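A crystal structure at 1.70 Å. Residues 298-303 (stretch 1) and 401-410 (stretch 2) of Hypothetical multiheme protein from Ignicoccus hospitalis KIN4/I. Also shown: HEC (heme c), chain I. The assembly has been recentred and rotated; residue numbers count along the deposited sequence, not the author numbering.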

# COMPACT_ATOMS: atom_id res chain seq x y z
N GLY A 298 -17.67 21.51 26.96
CA GLY A 298 -16.85 20.85 27.97
C GLY A 298 -17.33 19.44 28.27
O GLY A 298 -16.70 18.73 29.05
N GLU A 299 -18.44 19.03 27.67
CA GLU A 299 -18.96 17.68 27.86
C GLU A 299 -17.97 16.63 27.38
O GLU A 299 -17.40 16.74 26.29
CB GLU A 299 -20.28 17.51 27.09
CG GLU A 299 -20.83 16.09 27.12
CD GLU A 299 -22.01 15.88 26.17
OE1 GLU A 299 -22.06 16.54 25.11
OE2 GLU A 299 -22.90 15.06 26.50
N VAL A 300 -17.77 15.59 28.19
CA VAL A 300 -16.98 14.45 27.74
C VAL A 300 -17.78 13.65 26.72
O VAL A 300 -18.86 13.15 27.01
CB VAL A 300 -16.56 13.55 28.92
CG1 VAL A 300 -15.84 12.29 28.41
CG2 VAL A 300 -15.65 14.32 29.85
N ILE A 301 -17.25 13.56 25.50
CA ILE A 301 -17.88 12.80 24.44
C ILE A 301 -17.53 11.32 24.56
O ILE A 301 -18.37 10.44 24.33
CB ILE A 301 -17.42 13.33 23.07
CG1 ILE A 301 -17.96 14.75 22.85
CG2 ILE A 301 -17.84 12.39 21.93
CD1 ILE A 301 -17.28 15.47 21.66
N ALA A 302 -16.29 11.04 24.94
CA ALA A 302 -15.87 9.66 25.14
C ALA A 302 -14.75 9.68 26.17
O ALA A 302 -13.84 10.49 26.07
CB ALA A 302 -15.36 9.06 23.83
N GLU A 303 -14.84 8.80 27.16
CA GLU A 303 -13.75 8.62 28.12
C GLU A 303 -12.61 7.82 27.50
O GLU A 303 -12.83 6.85 26.76
CB GLU A 303 -14.27 7.92 29.39
CG GLU A 303 -15.32 8.73 30.14
CD GLU A 303 -14.72 9.88 30.96
OE1 GLU A 303 -13.48 9.96 31.09
OE2 GLU A 303 -15.51 10.71 31.47
N GLU A 401 -24.24 2.86 20.81
CA GLU A 401 -24.66 4.23 21.05
C GLU A 401 -23.50 5.15 21.42
O GLU A 401 -23.46 6.32 21.01
CB GLU A 401 -25.74 4.25 22.14
CG GLU A 401 -26.19 5.64 22.55
CD GLU A 401 -27.23 5.59 23.66
OE1 GLU A 401 -26.85 5.77 24.84
OE2 GLU A 401 -28.42 5.35 23.36
N GLN A 402 -22.55 4.64 22.20
CA GLN A 402 -21.36 5.43 22.51
C GLN A 402 -20.54 5.75 21.26
O GLN A 402 -19.99 6.84 21.14
CB GLN A 402 -20.45 4.72 23.53
CG GLN A 402 -19.01 5.26 23.52
CD GLN A 402 -18.84 6.60 24.25
OE1 GLN A 402 -18.70 6.62 25.48
NE2 GLN A 402 -18.82 7.71 23.50
N MET A 403 -20.45 4.80 20.34
CA MET A 403 -19.68 5.06 19.11
C MET A 403 -20.41 6.13 18.28
O MET A 403 -19.78 7.06 17.76
CB MET A 403 -19.48 3.78 18.29
CG MET A 403 -18.62 3.96 17.01
SD MET A 403 -16.88 4.26 17.38
CE MET A 403 -16.73 5.98 16.95
N VAL A 404 -21.72 6.00 18.16
CA VAL A 404 -22.52 6.97 17.40
C VAL A 404 -22.35 8.38 17.98
O VAL A 404 -22.32 9.36 17.24
CB VAL A 404 -23.99 6.51 17.32
CG1 VAL A 404 -24.91 7.61 16.73
CG2 VAL A 404 -24.07 5.23 16.50
N LYS A 405 -22.18 8.47 19.29
CA LYS A 405 -21.95 9.76 19.96
C LYS A 405 -20.63 10.41 19.47
O LYS A 405 -20.54 11.63 19.34
CB LYS A 405 -21.96 9.56 21.48
CG LYS A 405 -21.92 10.85 22.30
CD LYS A 405 -22.04 10.53 23.80
CE LYS A 405 -21.57 11.71 24.65
NZ LYS A 405 -21.74 11.46 26.11
N ILE A 406 -19.62 9.58 19.21
CA ILE A 406 -18.40 10.08 18.59
C ILE A 406 -18.65 10.61 17.18
O ILE A 406 -18.27 11.73 16.88
CB ILE A 406 -17.27 9.03 18.57
CG1 ILE A 406 -16.91 8.64 20.01
CG2 ILE A 406 -16.05 9.58 17.81
CD1 ILE A 406 -15.86 7.53 20.11
N CYS A 407 -19.30 9.81 16.33
CA CYS A 407 -19.60 10.26 14.96
C CYS A 407 -20.38 11.56 14.97
O CYS A 407 -20.22 12.39 14.06
CB CYS A 407 -20.47 9.25 14.20
SG CYS A 407 -20.06 7.56 14.50
N SER A 408 -21.23 11.71 15.99
CA SER A 408 -22.13 12.85 16.12
C SER A 408 -21.43 14.17 16.37
O SER A 408 -22.05 15.23 16.27
CB SER A 408 -23.16 12.60 17.23
OG SER A 408 -24.06 11.60 16.80
N ALA A 409 -20.14 14.12 16.66
CA ALA A 409 -19.36 15.35 16.71
C ALA A 409 -19.26 15.96 15.32
O ALA A 409 -19.08 17.17 15.19
CB ALA A 409 -17.97 15.08 17.27
N CYS A 410 -19.40 15.13 14.29
CA CYS A 410 -19.17 15.59 12.90
C CYS A 410 -20.23 15.20 11.86
O CYS A 410 -20.07 15.46 10.66
CB CYS A 410 -17.82 15.09 12.43
SG CYS A 410 -16.51 15.49 13.61
FE HEC I . -17.15 10.68 9.13
CHA HEC I . -17.07 11.19 5.75
CHB HEC I . -19.30 8.01 8.68
CHC HEC I . -16.89 9.87 12.42
CHD HEC I . -15.70 13.67 9.69
NA HEC I . -17.99 9.77 7.54
C1A HEC I . -17.82 10.13 6.20
C2A HEC I . -18.55 9.19 5.37
C3A HEC I . -19.17 8.34 6.19
C4A HEC I . -18.83 8.67 7.55
CMA HEC I . -20.06 7.15 5.78
CAA HEC I . -18.65 9.19 3.81
CBA HEC I . -17.56 8.28 3.22
CGA HEC I . -17.81 7.91 1.78
O1A HEC I . -18.91 8.20 1.26
O2A HEC I . -16.90 7.31 1.14
NB HEC I . -17.98 9.25 10.34
C1B HEC I . -18.73 8.17 9.91
C2B HEC I . -18.83 7.21 10.98
C3B HEC I . -18.13 7.70 12.01
C4B HEC I . -17.62 9.00 11.63
CMB HEC I . -19.59 5.88 10.76
CAB HEC I . -17.75 7.10 13.40
CBB HEC I . -17.86 5.55 13.55
NC HEC I . -16.48 11.58 10.71
C1C HEC I . -16.40 11.07 11.99
C2C HEC I . -15.85 12.08 12.87
C3C HEC I . -15.34 13.00 12.05
C4C HEC I . -15.86 12.79 10.73
CMC HEC I . -15.42 11.69 14.31
CAC HEC I . -14.50 14.29 12.24
CBC HEC I . -13.46 14.27 13.38
ND HEC I . -16.50 12.18 7.93
C1D HEC I . -15.96 13.38 8.39
C2D HEC I . -15.68 14.26 7.28
C3D HEC I . -16.11 13.47 6.07
C4D HEC I . -16.60 12.21 6.55
CMD HEC I . -15.08 15.68 7.34
CAD HEC I . -16.02 13.92 4.61
CBD HEC I . -17.44 14.32 4.18
CGD HEC I . -17.60 14.09 2.69
O1D HEC I . -17.85 12.92 2.29
O2D HEC I . -17.52 15.06 1.90
O HOH W 1 -17.06 7.07 27.35

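The second stretch enters as a helix already under way at Glu401, with the usual i to i+4 hydrogen bonds: Lys405 N to Glu401 O at 3.0 Å, Cys407 N to Met403 O at 3.1 Å and Ser408 N to Val404 O at 2.9 Å. The next residues bond at shorter spacing: Ala409 N donates to Ile406 O at 3.0 Å, and Cys410 N to Cys407 O at 2.9 Å. The first stretch is extended for the most part but turns a corner at Ile301, whose phi/psi of -82/-39 separates the extended residues Val300 and Ala302. Before it, Gly298 adopts phi/psi of 82/-4, where a CB would be jammed against the preceding carbonyl oxygen; glycine suits this conformation because it has none. The two backbones come nearest at Ile301 and Ile406, whose CA atoms lie 6.5 Å apart.

The carbonyl groups of Val300 and Ile301 accept from polar side chains of the helix. Gln402 NE2 donates to Ile301 O at 2.9 Å with an angle of 166°, a short and nearly straight hydrogen bond. The CA-to-CB bond of Gln402 points sideways, yet the end of its side chain comes nearer, and the amide can serve two roles at once: while NE2 donates to the carbonyl, OE1 accepts from a water at 2.5 Å between Gln402 OE1 and the water O. The same water O accepts from Glu303 N at 2.8 Å, so a donor and an acceptor on the two stretches are joined through one molecule.

The CA-to-CB bond of Lys405, one helical turn further on, points toward the first stretch, and its side chain is almost fully extended, all four chi angles being t. That reach carries its ammonium group to Val300 O, where NZ donates a weak hydrogen bond at 3.5 Å, and to the carboxylate of Glu299, where OE2 and NZ form a long salt bridge at 3.8 Å. Neither distance is tight, but the charges are complementary. The aliphatic part of the lysine also packs: its CG lies 4.4 Å from Ile301 CG2.

Ile301 is the apolar centre of the contact, with 92 Å² covered by the second stretch. Its branched side chain offers CG2 to Ile406 CG1 at 4.3 Å and CD1 to Ala409 CB at 4.5 Å, thus touching two positions three residues apart in the second stretch. Ala302 places CB 4.1 Å from Ile406 CD1 and 3.7 Å from Gln402 NE2; its small methyl group lies close to both.

Other residues of the second stretch serve different partners. The CA-to-CB bond of Cys407 points away from the first stretch, and its SG is bonded to heme CAB, modelled at a stretched 2.6 Å; Cys410 SG is likewise bonded to heme CAC, at 2.7 Å. Met403 CE packs 3.6 Å from heme CBB. Ser408 OG donates to Val404 O at 2.9 Å, satisfying its hydroxyl within the stretch.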